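Local coordinates for protein probable arabinosyltransferase B (Mycobacterium tuberculosis H37Rv, PDB 7BVF) that polymerises arabinose into the arabinan of the cell-wall arabinogalactan, acting as a membrane-embedded arabinosyltransferase that is bound here by ethambutol, at residues Leu74-Phe79 with Arg182-Val186; Phe320-Gly324 with Val508-Pro514. All blocks are in the same frame, centred on the assembly; numbering follows the deposited sequence.

Contact 1 (Leu74-Phe79 with Arg182-Val186)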
loop_
_atom_site.group_PDB
_atom_site.type_symbol
_atom_site.label_atom_id
_atom_site.label_comp_id
_atom_site.label_asym_id
_atom_site.label_seq_id
_atom_site.Cartn_x
_atom_site.Cartn_y
_atom_site.Cartn_z
ATOM N N LEU A 74 -31.778 2.159 -12.353
ATOM C CA LEU A 74 -32.029 1.564 -11.046
ATOM C C LEU A 74 -33.088 2.304 -10.245
ATOM O O LEU A 74 -33.285 1.988 -9.071
ATOM C CB LEU A 74 -30.745 1.463 -10.214
ATOM C CG LEU A 74 -29.869 0.215 -10.336
ATOM C CD1 LEU A 74 -29.314 0.054 -11.731
ATOM C CD2 LEU A 74 -28.739 0.271 -9.332
ATOM N N THR A 75 -33.780 3.269 -10.836
ATOM C CA THR A 75 -34.715 4.108 -10.093
ATOM C C THR A 75 -35.575 4.904 -11.069
ATOM O O THR A 75 -35.065 5.393 -12.084
ATOM C CB THR A 75 -33.955 5.050 -9.148
ATOM O OG1 THR A 75 -33.387 4.301 -8.068
ATOM C CG2 THR A 75 -34.863 6.105 -8.570
ATOM N N PRO A 76 -36.874 5.049 -10.815
ATOM C CA PRO A 76 -37.707 5.860 -11.708
ATOM C C PRO A 76 -37.583 7.344 -11.417
ATOM O O PRO A 76 -36.745 7.757 -10.613
ATOM C CB PRO A 76 -39.118 5.349 -11.416
ATOM C CG PRO A 76 -39.055 4.948 -9.996
ATOM C CD PRO A 76 -37.677 4.393 -9.771
ATOM N N VAL A 77 -38.395 8.158 -12.081
ATOM C CA VAL A 77 -38.522 9.562 -11.708
ATOM C C VAL A 77 -39.670 9.763 -10.727
ATOM O O VAL A 77 -39.526 10.473 -9.730
ATOM C CB VAL A 77 -38.697 10.426 -12.972
ATOM C CG1 VAL A 77 -38.909 11.873 -12.600
ATOM C CG2 VAL A 77 -37.493 10.293 -13.867
ATOM N N ASP A 78 -40.810 9.131 -10.987
ATOM C CA ASP A 78 -41.979 9.157 -10.123
ATOM C C ASP A 78 -42.402 7.734 -9.790
ATOM O O ASP A 78 -41.853 6.761 -10.308
ATOM C CB ASP A 78 -43.143 9.898 -10.789
ATOM C CG ASP A 78 -42.940 11.395 -10.821
ATOM O OD1 ASP A 78 -43.926 12.124 -11.052
ATOM O OD2 ASP A 78 -41.797 11.845 -10.614
ATOM N N PHE A 79 -43.390 7.620 -8.906
ATOM C CA PHE A 79 -44.026 6.341 -8.626
ATOM C C PHE A 79 -45.351 6.620 -7.936
ATOM O O PHE A 79 -45.444 7.543 -7.131
ATOM C CB PHE A 79 -43.134 5.455 -7.751
ATOM C CG PHE A 79 -43.719 4.108 -7.464
ATOM C CD1 PHE A 79 -43.661 3.101 -8.406
ATOM C CD2 PHE A 79 -44.323 3.847 -6.249
ATOM C CE1 PHE A 79 -44.199 1.862 -8.147
ATOM C CE2 PHE A 79 -44.861 2.610 -5.984
ATOM C CZ PHE A 79 -44.799 1.615 -6.935
ATOM N N ARG A 182 -36.727 6.573 -3.305
ATOM C CA ARG A 182 -37.427 6.001 -4.442
ATOM C C ARG A 182 -37.040 4.534 -4.589
ATOM O O ARG A 182 -35.854 4.202 -4.505
ATOM C CB ARG A 182 -37.094 6.774 -5.713
ATOM C CG ARG A 182 -38.000 7.961 -5.968
ATOM C CD ARG A 182 -37.357 8.942 -6.920
ATOM N NE ARG A 182 -36.243 9.639 -6.295
ATOM C CZ ARG A 182 -35.225 10.166 -6.964
ATOM N NH1 ARG A 182 -35.177 10.068 -8.282
ATOM N NH2 ARG A 182 -34.252 10.785 -6.314
ATOM N N PRO A 183 -37.995 3.636 -4.798
ATOM C CA PRO A 183 -37.661 2.213 -4.860
ATOM C C PRO A 183 -36.957 1.853 -6.155
ATOM O O PRO A 183 -37.199 2.445 -7.207
ATOM C CB PRO A 183 -39.029 1.536 -4.772
ATOM C CG PRO A 183 -39.954 2.525 -5.355
ATOM C CD PRO A 183 -39.439 3.866 -4.939
ATOM N N GLN A 184 -36.074 0.863 -6.071
ATOM C CA GLN A 184 -35.450 0.308 -7.262
ATOM C C GLN A 184 -36.419 -0.664 -7.915
ATOM O O GLN A 184 -36.826 -1.646 -7.288
ATOM C CB GLN A 184 -34.144 -0.399 -6.916
ATOM C CG GLN A 184 -33.730 -1.406 -7.964
ATOM C CD GLN A 184 -32.331 -1.918 -7.763
ATOM O OE1 GLN A 184 -31.616 -1.467 -6.875
ATOM N NE2 GLN A 184 -31.927 -2.864 -8.596
ATOM N N ILE A 185 -36.774 -0.410 -9.171
ATOM C CA ILE A 185 -37.835 -1.146 -9.845
ATOM C C ILE A 185 -37.236 -2.188 -10.776
ATOM O O ILE A 185 -36.358 -1.881 -11.587
ATOM C CB ILE A 185 -38.770 -0.197 -10.612
ATOM C CG1 ILE A 185 -39.524 0.695 -9.635
ATOM C CG2 ILE A 185 -39.755 -0.979 -11.445
ATOM C CD1 ILE A 185 -40.440 1.662 -10.298
ATOM N N VAL A 186 -37.703 -3.431 -10.638
ATOM C CA VAL A 186 -37.489 -4.469 -11.637
ATOM C C VAL A 186 -38.792 -5.104 -12.093
ATOM O O VAL A 186 -38.768 -5.979 -12.955
ATOM C CB VAL A 186 -36.514 -5.558 -11.142
ATOM C CG1 VAL A 186 -35.133 -4.982 -10.927
ATOM C CG2 VAL A 186 -37.022 -6.196 -9.875
#
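The pyrrolidine of Pro76 and the side chain of Ile185 meet nearly at a right angle in the concanavalin-like domain, where the loop leading into edge strand 78-81 passes a second loop that precedes strand 202-214. The methyl end of Ile185 does the touching: its outer torsion is extended (chi2 179°), which carries CD1 to 3.6 Å from Pro76 CG. The same methyl lies 4.0 Å from Phe79 CD1, so a branched aliphatic residue fills the corner between the puckered pyrrolidine and the aromatic ring. Phe79 holds its CG anti to the backbone N (chi1 -178°), which brings its ring to that corner; Val202 of the neighbouring strand and Leu114 also border the ring. Proline suits position 76 because its ring offers apolar surface to that methyl; its CD is adjacent to Pro183 O.

Arg182 crosses Thr75 at about a right angle, its CB 3.7 Å from Thr75 CG2. Beyond a bend at chi3 the guanidinium meets Pro76 O with its edge, NH1 being 3.6 Å away, while NH2 is hydrogen-bonded to Pro179 O within its own loop. Gln184 runs alongside Leu74 in the same direction: its CB and CG pass Leu74 O, and its amide end lies beside Leu74 CG, NE2 at 4.1 Å. An extended chain suits the place, spanning both while NE2 donates to Gly1038 O in the C-terminal domain. Leu74 O is approached by Gln184 CA at 3.3 Å in a CH...O contact and accepts a hydrogen bond from Thr75 OG1, which sits above the carbonyl plane.

Contact 2 (Phe320-Gly324 with Val508-Pro514). With DSL (mono-trans, octa-cis decaprenyl-phosphate), chain F.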
loop_
_atom_site.group_PDB
_atom_site.type_symbol
_atom_site.label_atom_id
_atom_site.label_comp_id
_atom_site.label_asym_id
_atom_site.label_seq_id
_atom_site.Cartn_x
_atom_site.Cartn_y
_atom_site.Cartn_z
ATOM N N PHE A 320 -21.550 -0.267 -18.145
ATOM C CA PHE A 320 -20.956 -1.172 -17.172
ATOM C C PHE A 320 -20.990 -0.650 -15.748
ATOM O O PHE A 320 -21.311 -1.413 -14.841
ATOM C CB PHE A 320 -19.504 -1.503 -17.550
ATOM C CG PHE A 320 -19.381 -2.576 -18.594
ATOM C CD1 PHE A 320 -19.798 -3.865 -18.331
ATOM C CD2 PHE A 320 -18.845 -2.295 -19.835
ATOM C CE1 PHE A 320 -19.689 -4.843 -19.287
ATOM C CE2 PHE A 320 -18.734 -3.273 -20.790
ATOM C CZ PHE A 320 -19.154 -4.546 -20.516
ATOM N N ARG A 321 -20.667 0.621 -15.510
ATOM C CA ARG A 321 -20.553 1.101 -14.141
ATOM C C ARG A 321 -21.612 2.127 -13.765
ATOM O O ARG A 321 -22.382 1.883 -12.839
ATOM C CB ARG A 321 -19.165 1.685 -13.888
ATOM C CG ARG A 321 -18.891 1.918 -12.424
ATOM C CD ARG A 321 -17.443 2.231 -12.201
ATOM N NE ARG A 321 -17.216 2.932 -10.948
ATOM C CZ ARG A 321 -16.900 2.332 -9.811
ATOM N NH1 ARG A 321 -16.780 1.019 -9.767
ATOM N NH2 ARG A 321 -16.705 3.045 -8.717
ATOM N N TRP A 322 -21.702 3.255 -14.450
ATOM C CA TRP A 322 -22.547 4.290 -13.878
ATOM C C TRP A 322 -23.986 4.118 -14.351
ATOM O O TRP A 322 -24.301 3.243 -15.159
ATOM C CB TRP A 322 -21.984 5.673 -14.193
ATOM C CG TRP A 322 -20.731 5.915 -13.416
ATOM C CD1 TRP A 322 -20.640 6.197 -12.093
ATOM C CD2 TRP A 322 -19.389 5.842 -13.902
ATOM N NE1 TRP A 322 -19.328 6.322 -11.724
ATOM C CE2 TRP A 322 -18.539 6.108 -12.820
ATOM C CE3 TRP A 322 -18.825 5.588 -15.149
ATOM C CZ2 TRP A 322 -17.157 6.127 -12.948
ATOM C CZ3 TRP A 322 -17.453 5.603 -15.272
ATOM C CH2 TRP A 322 -16.635 5.871 -14.181
ATOM N N PHE A 323 -24.871 4.968 -13.837
ATOM C CA PHE A 323 -26.301 4.714 -13.952
ATOM C C PHE A 323 -26.798 4.963 -15.368
ATOM O O PHE A 323 -27.675 5.803 -15.585
ATOM C CB PHE A 323 -27.073 5.588 -12.965
ATOM C CG PHE A 323 -26.850 5.225 -11.529
ATOM C CD1 PHE A 323 -25.714 5.635 -10.865
ATOM C CD2 PHE A 323 -27.780 4.475 -10.841
ATOM C CE1 PHE A 323 -25.509 5.297 -9.553
ATOM C CE2 PHE A 323 -27.577 4.140 -9.526
ATOM C CZ PHE A 323 -26.439 4.551 -8.883
ATOM N N GLY A 324 -26.260 4.223 -16.334
ATOM C CA GLY A 324 -26.587 4.442 -17.726
ATOM C C GLY A 324 -26.113 5.759 -18.287
ATOM O O GLY A 324 -26.538 6.138 -19.380
ATOM N N VAL A 508 -22.417 12.611 -11.628
ATOM C CA VAL A 508 -22.468 11.208 -11.220
ATOM C C VAL A 508 -21.072 10.596 -11.231
ATOM O O VAL A 508 -20.638 9.973 -10.252
ATOM C CB VAL A 508 -23.429 10.422 -12.126
ATOM C CG1 VAL A 508 -23.376 8.955 -11.792
ATOM C CG2 VAL A 508 -24.838 10.946 -11.976
ATOM N N ARG A 509 -20.347 10.767 -12.342
ATOM C CA ARG A 509 -19.020 10.171 -12.467
ATOM C C ARG A 509 -18.059 10.693 -11.410
ATOM O O ARG A 509 -17.163 9.963 -10.976
ATOM C CB ARG A 509 -18.458 10.436 -13.861
ATOM C CG ARG A 509 -18.881 9.427 -14.902
ATOM C CD ARG A 509 -18.311 9.761 -16.262
ATOM N NE ARG A 509 -19.158 10.704 -16.984
ATOM C CZ ARG A 509 -18.783 11.371 -18.069
ATOM N NH1 ARG A 509 -17.569 11.200 -18.570
ATOM N NH2 ARG A 509 -19.622 12.211 -18.656
ATOM N N ALA A 510 -18.224 11.945 -10.981
ATOM C CA ALA A 510 -17.318 12.512 -9.991
ATOM C C ALA A 510 -17.697 12.126 -8.571
ATOM O O ALA A 510 -16.812 11.933 -7.733
ATOM C CB ALA A 510 -17.283 14.033 -10.126
ATOM N N LYS A 511 -18.993 12.010 -8.275
ATOM C CA LYS A 511 -19.405 11.626 -6.932
ATOM C C LYS A 511 -19.200 10.143 -6.667
ATOM O O LYS A 511 -18.982 9.753 -5.518
ATOM C CB LYS A 511 -20.870 11.991 -6.702
ATOM C CG LYS A 511 -21.144 13.480 -6.674
ATOM C CD LYS A 511 -20.497 14.138 -5.475
ATOM C CE LYS A 511 -20.457 15.646 -5.632
ATOM N NZ LYS A 511 -19.522 16.069 -6.709
ATOM N N ILE A 512 -19.267 9.303 -7.698
ATOM C CA ILE A 512 -19.149 7.865 -7.481
ATOM C C ILE A 512 -17.767 7.347 -7.850
ATOM O O ILE A 512 -17.025 6.861 -6.991
ATOM C CB ILE A 512 -20.221 7.100 -8.274
ATOM C CG1 ILE A 512 -21.605 7.379 -7.708
ATOM C CG2 ILE A 512 -19.939 5.628 -8.249
ATOM C CD1 ILE A 512 -22.693 6.851 -8.569
ATOM N N GLY A 513 -17.415 7.451 -9.125
ATOM C CA GLY A 513 -16.318 6.701 -9.684
ATOM C C GLY A 513 -14.970 7.049 -9.105
ATOM O O GLY A 513 -14.825 7.982 -8.310
ATOM N N PRO A 514 -13.950 6.293 -9.495
ATOM C CA PRO A 514 -12.587 6.606 -9.049
ATOM C C PRO A 514 -12.069 7.871 -9.705
ATOM O O PRO A 514 -11.754 7.879 -10.898
ATOM C CB PRO A 514 -11.786 5.374 -9.481
ATOM C CG PRO A 514 -12.555 4.809 -10.617
ATOM C CD PRO A 514 -13.998 5.087 -10.335
HETATM C C15 DSL F . -6.860 24.999 -28.100
HETATM C C16 DSL F . -8.227 24.936 -27.418
HETATM C C17 DSL F . -8.186 23.713 -26.534
HETATM C C18 DSL F . -6.835 23.073 -26.309
HETATM C C19 DSL F . -9.241 23.160 -25.936
HETATM C C20 DSL F . -10.725 23.558 -25.984
HETATM C C21 DSL F . -11.499 22.220 -25.912
HETATM C C22 DSL F . -12.915 22.505 -25.455
HETATM C C23 DSL F . -13.285 23.976 -25.509
HETATM C C24 DSL F . -13.781 21.544 -25.020
HETATM C C25 DSL F . -13.500 20.006 -24.949
HETATM C C26 DSL F . -14.030 19.249 -23.692
HETATM C C27 DSL F . -13.350 19.792 -22.424
HETATM C C28 DSL F . -13.204 21.292 -22.235
HETATM C C29 DSL F . -12.860 18.988 -21.485
HETATM C C30 DSL F . -12.142 19.460 -20.197
HETATM C C31 DSL F . -11.259 18.265 -19.717
HETATM C C32 DSL F . -10.177 18.627 -18.722
HETATM C C33 DSL F . -9.545 19.975 -18.919
HETATM C C34 DSL F . -9.788 17.843 -17.719
HETATM C C35 DSL F . -10.442 16.490 -17.500
HETATM C C36 DSL F . -11.360 16.474 -16.254
HETATM C C37 DSL F . -12.872 16.455 -16.527
HETATM C C38 DSL F . -13.604 17.670 -17.049
HETATM C C39 DSL F . -13.617 15.400 -16.298
HETATM C C40 DSL F . -15.097 15.546 -16.630
HETATM C C41 DSL F . -16.018 14.467 -16.048
HETATM C C42 DSL F . -15.140 13.393 -15.509
HETATM C C43 DSL F . -14.554 12.430 -16.505
HETATM C C44 DSL F . -14.881 13.319 -14.252
HETATM C C45 DSL F . -13.922 12.214 -13.957
HETATM C C46 DSL F . -14.414 11.088 -13.086
HETATM C C47 DSL F . -14.129 9.845 -13.885
HETATM C C48 DSL F . -13.506 8.632 -13.224
HETATM C C49 DSL F . -14.450 9.935 -15.154
HETATM C C50 DSL F . -14.299 8.859 -16.186
HETATM C C51 DSL F . -12.881 8.878 -16.652
HETATM C C52 DSL F . -13.061 8.863 -18.133
HETATM C C53 DSL F . -14.001 9.909 -18.693
HETATM C C54 DSL F . -12.428 7.970 -18.857
HETATM C C55 DSL F . -11.531 6.966 -18.142
HETATM O O56 DSL F . -10.283 6.780 -18.725
HETATM P P57 DSL F . -9.541 5.435 -18.291
HETATM O O58 DSL F . -10.563 4.550 -17.792
HETATM O O59 DSL F . -8.887 4.687 -19.367
HETATM O O60 DSL F . -8.750 5.323 -17.072
#
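Ile512 N donates to Val508 O at 3.0 Å, a backbone bond at the C-terminal part of helix 499-511 that places both side chains against Trp322 and Phe323 of the 320-324 loop. This is the GT-C membrane domain, and the helix end borders the pocket of the decaprenyl-phosphate.

Trp322 is the centrepiece, its indole sandwiched between two arginine chains. Arg509 CG stands over one face in a CH-pi contact, 3.8 Å from the centroid of the six-membered ring and 12° off its normal. Arg321 CD covers the opposite face toward the rim. At the indole edge lie Ile512 CB and Gly513 N; the latter is 3.4 Å from Trp322 NE1, but two donors face each other there and they do not bond. Having no side chain, Gly513 lets the indole come against its backbone, with CA 3.4 Å from Trp322 CZ2.

Arginine suits both places because its methylenes can pack on the indole while the guanidinium reaches beyond it. Arg509 bends at chi3 (-86°), so that its guanidinium meets the decaprenyl chain, NH1 lying 3.8 Å from DSL C53 at the edge while C41 lies over one face; its NE makes a weak hydrogen bond to Ala505 O. Arg321 instead runs extended from CG to NE; NH2 meets Gly513 CA at the guanidinium edge, NH1 is hydrogen-bonded to the backbone O of Trp1028, and the Arg321 guanidinium also makes a cation-pi interaction with Trp1028. Trp1028 belongs to the ethambutol pocket, and the Trp322 side chain is itself about 6 Å from the drug.

Next along the chain, Phe323, centre of an inverse gamma turn, crosses Ile512 at about a right angle: Ile512 CD1 meets the ring edge in plane, 3.4 Å from Phe323 CE1.

From the N terminus, contact 1 comes first: residues 182-186 return to 74-79, closing a loop of 102 residues inside the concanavalin-like domain. The chain then enters the membrane domain, where contact 2 spans 183 mostly helical residues to bring helix 499-511 against the loop after helix 300-308. The two closures follow in series, neither nested nor crossed, with centres about 18 Å apart. They nevertheless touch, Leu74 CD2 lying 4.0 Å from Phe323 CE2, which joins the two domains by apolar packing. The C-terminal domain visits both: Gly1038 binds contact 1, while Trp1028 and Gly1035 bind contact 2.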